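Local coordinates for SusD/RagB family nutrient-binding outer membrane lipoprotein (Bacteroides vulgatus, PDB 4F7A) that probably binds glycans, perhaps mucin O-glycans, at the bacterial outer membrane as a SusD-like lipoprotein with a TPR-like helical fold, at residues A85-Y90 with S474-K479; I135-F140 with K156-D161. All coordinates share one frame; numbering follows the deposited sequence.

Contact 1: residues A85-Y90 with S474-K479; sequences AWNYTY and SQDDAK
W86 and N87, neighbours on the first turn of helix 84-104, meet the N-terminal end of the short helix 475-480, whose N-cap is S474. This is a helix N-terminus docked on the flank of a longer helix in the SusD-like fold, the two local axes 9.9 Å apart at 63°. From CB outward, W86 passes first S474 and then D477. Its CG lies anti to the backbone N (chi1 -177°), beside the carbonyl carbon. CB, CG and CD1 all pass S474 CB, which sits over one face of the five-membered ring of W86 in a CH-pi contact, 4.1 Å from the centroid. At the indole edge W86 NE1 gives its hydrogen to D477 OD2 at 3.0 Å, with an N-H...acceptor angle of 156°. The donor comes from above the carboxylate plane, and ring and carboxylate stand almost perpendicular. Farther round, CE2 and CZ2 graze the same oxygen, which is also hydrogen-bonded to a bound glycerol, probably from the crystallisation liquor. Y90 CE2 lies over the centre of one face of the indole.

N87 divides its amide between two residues. N87 ND2 donates to D476 OD2 at 2.9 Å, again from above the carboxylate plane, although that oxygen lies nearly in the amide's own plane. Both N-H bonds from the long helix thus end on aspartates in the first turn of the short one, where their negative charge probably also suits the helix dipole. S474 OG serves both segments at once: it caps its helix by accepting from D477 N at 3.1 Å, and it spends its own proton on N87, meeting OD1 in the carbonyl plane, on a lone pair, at 2.6 Å.

Contact 2: residues I135-F140 with K156-D161; sequences IVYSKF and KAFFDD
Y137, in the loop before helix 151-174, packs its ring against A157 and F158 of that helix and reaches D161 with its hydroxyl. Its CB points toward the helix, and CG is anti to the backbone N (chi1 -171°), beside the carbonyl carbon.

The aromatic part is a T-shaped pair. F158 turns an edge to the face of Y137, with the planes at 80° and the centroids 4.9 Å apart. F158 CE1 stands over the centre of the Y137 ring, and F158 CD1 beside it comes within 3.7 Å of Y137 CE2.

Aliphatic packing fills in around the pair. The methyl of A157 sits at the edge of the tyrosine ring, near its plane, with A157 CB 3.7 Å from Y137 CD2; S138 CB touches that same methyl at 4.0 Å. I135 CD1 reaches F158 CZ more loosely, at 4.3 Å.

A single polar bond joins the segments. Y137 and D161 meet tip to tip, and Y137 OH donates to D161 OD2 at 2.7 Å, on the anti lone pair, the one facing away from the other carboxylate oxygen. A157 and D161 lie one helical turn apart, so the helix lines the tyrosine from CD2 out to its hydroxyl. The hydroxyl of S138 bonds instead to D149, in the loop leading to this helix.

Y137 also opens a type I beta turn, closed by F140 N bonding to Y137 O. With M125 of helix 111-132 packed on Y137 as well, the loop tyrosine is wedged between consecutive helices of the TPR-like helical fold.

In the fold
From the N terminus the chain first reaches 85-90, on helix 84-104, then follows helix 111-132 into the loop at 135-140. Contact 2 closes a short excursion there: only 15 residues separate this loop from its partner on helix 151-174. Contact 1 closes much later, after 383 intervening residues, when 474-479 returns near the C terminus to the side of helix 84-104; the whole of contact 2 falls within that long loop. The two are joined in space as well, since Y90 OH probably bonds to V136 O and W86 packs on I135. Together they tie the early helices to one another and to the C-terminal region.

Contact 1: residues A85-Y90 with S474-K479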
loop_
_atom_site.group_PDB
_atom_site.type_symbol
_atom_site.label_atom_id
_atom_site.label_comp_id
_atom_site.label_asym_id
_atom_site.label_seq_id
_atom_site.Cartn_x
_atom_site.Cartn_y
_atom_site.Cartn_z
ATOM N N ALA A 85 -12.532 -2.112 4.066
ATOM C CA ALA A 85 -11.241 -2.144 4.759
ATOM C C ALA A 85 -11.476 -1.913 6.267
ATOM O O ALA A 85 -10.992 -2.674 7.120
ATOM C CB ALA A 85 -10.291 -1.111 4.171
ATOM N N TRP A 86 -12.271 -0.893 6.580
ATOM C CA TRP A 86 -12.674 -0.617 7.967
ATOM C C TRP A 86 -13.377 -1.832 8.609
ATOM O O TRP A 86 -12.936 -2.345 9.650
ATOM C CB TRP A 86 -13.610 0.617 8.031
ATOM C CG TRP A 86 -13.993 0.982 9.435
ATOM C CD1 TRP A 86 -14.895 0.334 10.229
ATOM C CD2 TRP A 86 -13.496 2.086 10.210
ATOM N NE1 TRP A 86 -14.974 0.955 11.455
ATOM C CE2 TRP A 86 -14.121 2.029 11.470
ATOM C CE3 TRP A 86 -12.578 3.113 9.959
ATOM C CZ2 TRP A 86 -13.861 2.958 12.486
ATOM C CZ3 TRP A 86 -12.293 4.034 11.001
ATOM C CH2 TRP A 86 -12.938 3.949 12.231
ATOM N N ASN A 87 -14.434 -2.309 7.963
ATOM C CA ASN A 87 -15.319 -3.302 8.572
ATOM C C ASN A 87 -14.586 -4.624 8.875
ATOM O O ASN A 87 -14.664 -5.170 9.989
ATOM C CB ASN A 87 -16.521 -3.585 7.668
ATOM C CG ASN A 87 -17.473 -2.396 7.532
ATOM O OD1 ASN A 87 -17.421 -1.441 8.316
ATOM N ND2 ASN A 87 -18.363 -2.457 6.523
ATOM N N TYR A 88 -13.863 -5.126 7.881
ATOM C CA TYR A 88 -13.173 -6.398 8.028
ATOM C C TYR A 88 -12.049 -6.312 9.041
ATOM O O TYR A 88 -11.837 -7.238 9.821
ATOM C CB TYR A 88 -12.688 -6.911 6.664
ATOM C CG TYR A 88 -13.835 -7.293 5.733
ATOM C CD1 TYR A 88 -14.926 -8.020 6.198
ATOM C CD2 TYR A 88 -13.831 -6.922 4.385
ATOM C CE1 TYR A 88 -15.992 -8.358 5.350
ATOM C CE2 TYR A 88 -14.876 -7.283 3.521
ATOM C CZ TYR A 88 -15.956 -7.989 4.014
ATOM O OH TYR A 88 -17.007 -8.334 3.181
ATOM N N THR A 89 -11.322 -5.208 9.040
ATOM C CA THR A 89 -10.212 -5.048 9.935
ATOM C C THR A 89 -10.700 -4.932 11.389
ATOM O O THR A 89 -10.186 -5.619 12.264
ATOM C CB THR A 89 -9.330 -3.848 9.555
ATOM O OG1 THR A 89 -8.821 -4.024 8.225
ATOM C CG2 THR A 89 -8.165 -3.746 10.512
ATOM N N TYR A 90 -11.714 -4.113 11.640
ATOM C CA TYR A 90 -12.239 -3.966 12.996
ATOM C C TYR A 90 -13.054 -5.167 13.460
ATOM O O TYR A 90 -13.039 -5.492 14.636
ATOM C CB TYR A 90 -13.047 -2.682 13.140
ATOM C CG TYR A 90 -12.151 -1.472 13.302
ATOM C CD1 TYR A 90 -11.428 -1.273 14.485
ATOM C CD2 TYR A 90 -12.008 -0.551 12.280
ATOM C CE1 TYR A 90 -10.602 -0.150 14.635
ATOM C CE2 TYR A 90 -11.199 0.561 12.408
ATOM C CZ TYR A 90 -10.492 0.757 13.589
ATOM O OH TYR A 90 -9.699 1.869 13.707
ATOM N N SER A 474 -16.929 4.270 7.286
ATOM C CA SER A 474 -17.870 3.154 7.175
ATOM C C SER A 474 -19.247 3.549 7.678
ATOM O O SER A 474 -19.401 3.817 8.881
ATOM C CB SER A 474 -17.396 1.969 7.997
ATOM O OG SER A 474 -18.416 0.977 8.033
ATOM N N GLN A 475 -20.255 3.520 6.788
ATOM C CA GLN A 475 -21.630 3.722 7.225
ATOM C C GLN A 475 -22.166 2.542 8.025
ATOM O O GLN A 475 -23.096 2.718 8.801
ATOM C CB GLN A 475 -22.565 4.071 6.068
ATOM C CG GLN A 475 -22.404 5.528 5.612
ATOM C CD GLN A 475 -22.727 6.526 6.721
ATOM O OE1 GLN A 475 -23.804 6.478 7.338
ATOM N NE2 GLN A 475 -21.805 7.443 6.970
ATOM N N ASP A 476 -21.579 1.352 7.874
ATOM C CA ASP A 476 -21.978 0.217 8.723
ATOM C C ASP A 476 -21.593 0.497 10.169
ATOM O O ASP A 476 -22.392 0.285 11.084
ATOM C CB ASP A 476 -21.347 -1.092 8.215
ATOM C CG ASP A 476 -21.676 -1.336 6.757
ATOM O OD1 ASP A 476 -22.837 -1.671 6.492
ATOM O OD2 ASP A 476 -20.810 -1.094 5.873
ATOM N N ASP A 477 -20.385 1.018 10.374
ATOM C CA ASP A 477 -19.984 1.453 11.709
ATOM C C ASP A 477 -20.813 2.670 12.189
ATOM O O ASP A 477 -21.231 2.717 13.343
ATOM C CB ASP A 477 -18.480 1.752 11.747
ATOM C CG ASP A 477 -17.912 1.716 13.161
ATOM O OD1 ASP A 477 -18.198 2.660 13.913
ATOM O OD2 ASP A 477 -17.155 0.768 13.498
ATOM N N ALA A 478 -21.064 3.638 11.309
ATOM C CA ALA A 478 -21.888 4.796 11.674
ATOM C C ALA A 478 -23.292 4.395 12.156
ATOM O O ALA A 478 -23.826 5.003 13.078
ATOM C CB ALA A 478 -21.970 5.782 10.539
ATOM N N LYS A 479 -23.880 3.365 11.551
ATOM C CA LYS A 479 -25.201 2.911 11.977
ATOM C C LYS A 479 -25.165 2.260 13.354
ATOM O O LYS A 479 -26.161 2.305 14.080
ATOM C CB LYS A 479 -25.810 1.938 10.963
ATOM C CG LYS A 479 -26.265 2.579 9.654
ATOM C CD LYS A 479 -26.389 1.504 8.569
ATOM C CE LYS A 479 -27.158 1.989 7.352
ATOM N NZ LYS A 479 -27.691 0.822 6.591
#

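Contact 2: residues I135-F140 with K156-D161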
loop_
_atom_site.group_PDB
_atom_site.type_symbol
_atom_site.label_atom_id
_atom_site.label_comp_id
_atom_site.label_asym_id
_atom_site.label_seq_id
_atom_site.Cartn_x
_atom_site.Cartn_y
_atom_site.Cartn_z
ATOM N N ILE A 135 -9.084 7.252 12.933
ATOM C CA ILE A 135 -9.429 5.860 13.227
ATOM C C ILE A 135 -9.535 5.664 14.725
ATOM O O ILE A 135 -9.203 6.558 15.510
ATOM C CB ILE A 135 -8.382 4.873 12.652
ATOM C CG1 ILE A 135 -6.993 5.074 13.281
ATOM C CG2 ILE A 135 -8.307 4.985 11.079
ATOM C CD1 ILE A 135 -5.971 3.887 12.994
ATOM N N VAL A 136 -9.990 4.484 15.126
ATOM C CA VAL A 136 -9.896 4.058 16.506
ATOM C C VAL A 136 -8.600 3.255 16.660
ATOM O O VAL A 136 -8.420 2.210 15.995
ATOM C CB VAL A 136 -11.121 3.210 16.941
ATOM C CG1 VAL A 136 -10.935 2.714 18.369
ATOM C CG2 VAL A 136 -12.412 4.023 16.838
ATOM N N TYR A 137 -7.690 3.735 17.512
ATOM C CA TYR A 137 -6.403 3.068 17.694
ATOM C C TYR A 137 -5.886 3.194 19.108
ATOM O O TYR A 137 -6.005 2.236 19.901
ATOM C CB TYR A 137 -5.380 3.563 16.661
ATOM C CG TYR A 137 -4.107 2.768 16.654
ATOM C CD1 TYR A 137 -4.045 1.540 16.011
ATOM C CD2 TYR A 137 -2.967 3.228 17.298
ATOM C CE1 TYR A 137 -2.885 0.763 16.048
ATOM C CE2 TYR A 137 -1.790 2.472 17.312
ATOM C CZ TYR A 137 -1.762 1.242 16.678
ATOM O OH TYR A 137 -0.623 0.484 16.668
ATOM N N SER A 138 -5.347 4.362 19.472
ATOM C CA SER A 138 -4.690 4.484 20.792
ATOM C C SER A 138 -5.676 4.278 21.932
ATOM O O SER A 138 -5.290 3.862 23.034
ATOM C CB SER A 138 -3.962 5.835 20.937
ATOM O OG SER A 138 -4.885 6.880 21.160
ATOM N N LYS A 139 -6.957 4.523 21.684
ATOM C CA LYS A 139 -7.952 4.379 22.746
ATOM C C LYS A 139 -8.784 3.086 22.661
ATOM O O LYS A 139 -9.714 2.896 23.432
ATOM C CB LYS A 139 -8.832 5.615 22.791
ATOM C CG LYS A 139 -7.996 6.853 23.159
ATOM C CD LYS A 139 -8.795 8.147 23.225
ATOM C CE LYS A 139 -9.096 8.689 21.835
ATOM N NZ LYS A 139 -9.803 10.058 21.826
ATOM N N PHE A 140 -8.432 2.196 21.743
ATOM C CA PHE A 140 -9.169 0.941 21.593
ATOM C C PHE A 140 -9.174 0.149 22.904
ATOM O O PHE A 140 -8.152 0.035 23.581
ATOM C CB PHE A 140 -8.587 0.094 20.471
ATOM C CG PHE A 140 -9.384 -1.151 20.176
ATOM C CD1 PHE A 140 -10.512 -1.095 19.351
ATOM C CD2 PHE A 140 -9.019 -2.374 20.728
ATOM C CE1 PHE A 140 -11.261 -2.240 19.070
ATOM C CE2 PHE A 140 -9.761 -3.531 20.455
ATOM C CZ PHE A 140 -10.878 -3.468 19.630
ATOM N N LYS A 156 1.398 9.312 15.648
ATOM C CA LYS A 156 2.231 9.400 16.829
ATOM C C LYS A 156 2.147 8.085 17.615
ATOM O O LYS A 156 3.152 7.597 18.107
ATOM C CB LYS A 156 1.851 10.621 17.672
ATOM C CG LYS A 156 2.339 11.918 16.994
ATOM C CD LYS A 156 2.068 13.192 17.792
ATOM C CE LYS A 156 2.622 14.411 17.031
ATOM N NZ LYS A 156 2.344 15.699 17.730
ATOM N N ALA A 157 0.954 7.507 17.733
ATOM C CA ALA A 157 0.840 6.218 18.435
ATOM C C ALA A 157 1.615 5.116 17.677
ATOM O O ALA A 157 2.256 4.256 18.305
ATOM C CB ALA A 157 -0.634 5.832 18.642
ATOM N N PHE A 158 1.594 5.148 16.344
ATOM C CA PHE A 158 2.365 4.166 15.566
ATOM C C PHE A 158 3.851 4.268 15.884
ATOM O O PHE A 158 4.516 3.250 16.109
ATOM C CB PHE A 158 2.216 4.342 14.061
ATOM C CG PHE A 158 0.838 4.198 13.540
ATOM C CD1 PHE A 158 -0.110 3.413 14.162
ATOM C CD2 PHE A 158 0.503 4.809 12.339
ATOM C CE1 PHE A 158 -1.375 3.297 13.631
ATOM C CE2 PHE A 158 -0.736 4.681 11.820
ATOM C CZ PHE A 158 -1.685 3.918 12.473
ATOM N N PHE A 159 4.388 5.488 15.893
ATOM C CA PHE A 159 5.811 5.662 16.176
ATOM C C PHE A 159 6.145 5.211 17.583
ATOM O O PHE A 159 7.202 4.606 17.795
ATOM C CB PHE A 159 6.268 7.105 15.967
ATOM C CG PHE A 159 6.266 7.559 14.515
ATOM C CD1 PHE A 159 7.024 6.902 13.550
ATOM C CD2 PHE A 159 5.533 8.682 14.135
ATOM C CE1 PHE A 159 7.010 7.330 12.217
ATOM C CE2 PHE A 159 5.529 9.135 12.836
ATOM C CZ PHE A 159 6.260 8.448 11.851
ATOM N N ASP A 160 5.258 5.502 18.545
ATOM C CA ASP A 160 5.397 5.019 19.937
ATOM C C ASP A 160 5.396 3.477 20.003
ATOM O O ASP A 160 6.197 2.863 20.706
ATOM C CB ASP A 160 4.252 5.546 20.812
ATOM C CG ASP A 160 4.390 7.033 21.166
ATOM O OD1 ASP A 160 5.502 7.592 21.081
ATOM O OD2 ASP A 160 3.367 7.633 21.546
ATOM N N ASP A 161 4.468 2.851 19.281
ATOM C CA ASP A 161 4.404 1.382 19.266
ATOM C C ASP A 161 5.637 0.758 18.620
ATOM O O ASP A 161 6.138 -0.268 19.072
ATOM C CB ASP A 161 3.141 0.878 18.563
ATOM C CG ASP A 161 1.900 0.945 19.444
ATOM O OD1 ASP A 161 2.040 1.016 20.683
ATOM O OD2 ASP A 161 0.787 0.912 18.883
#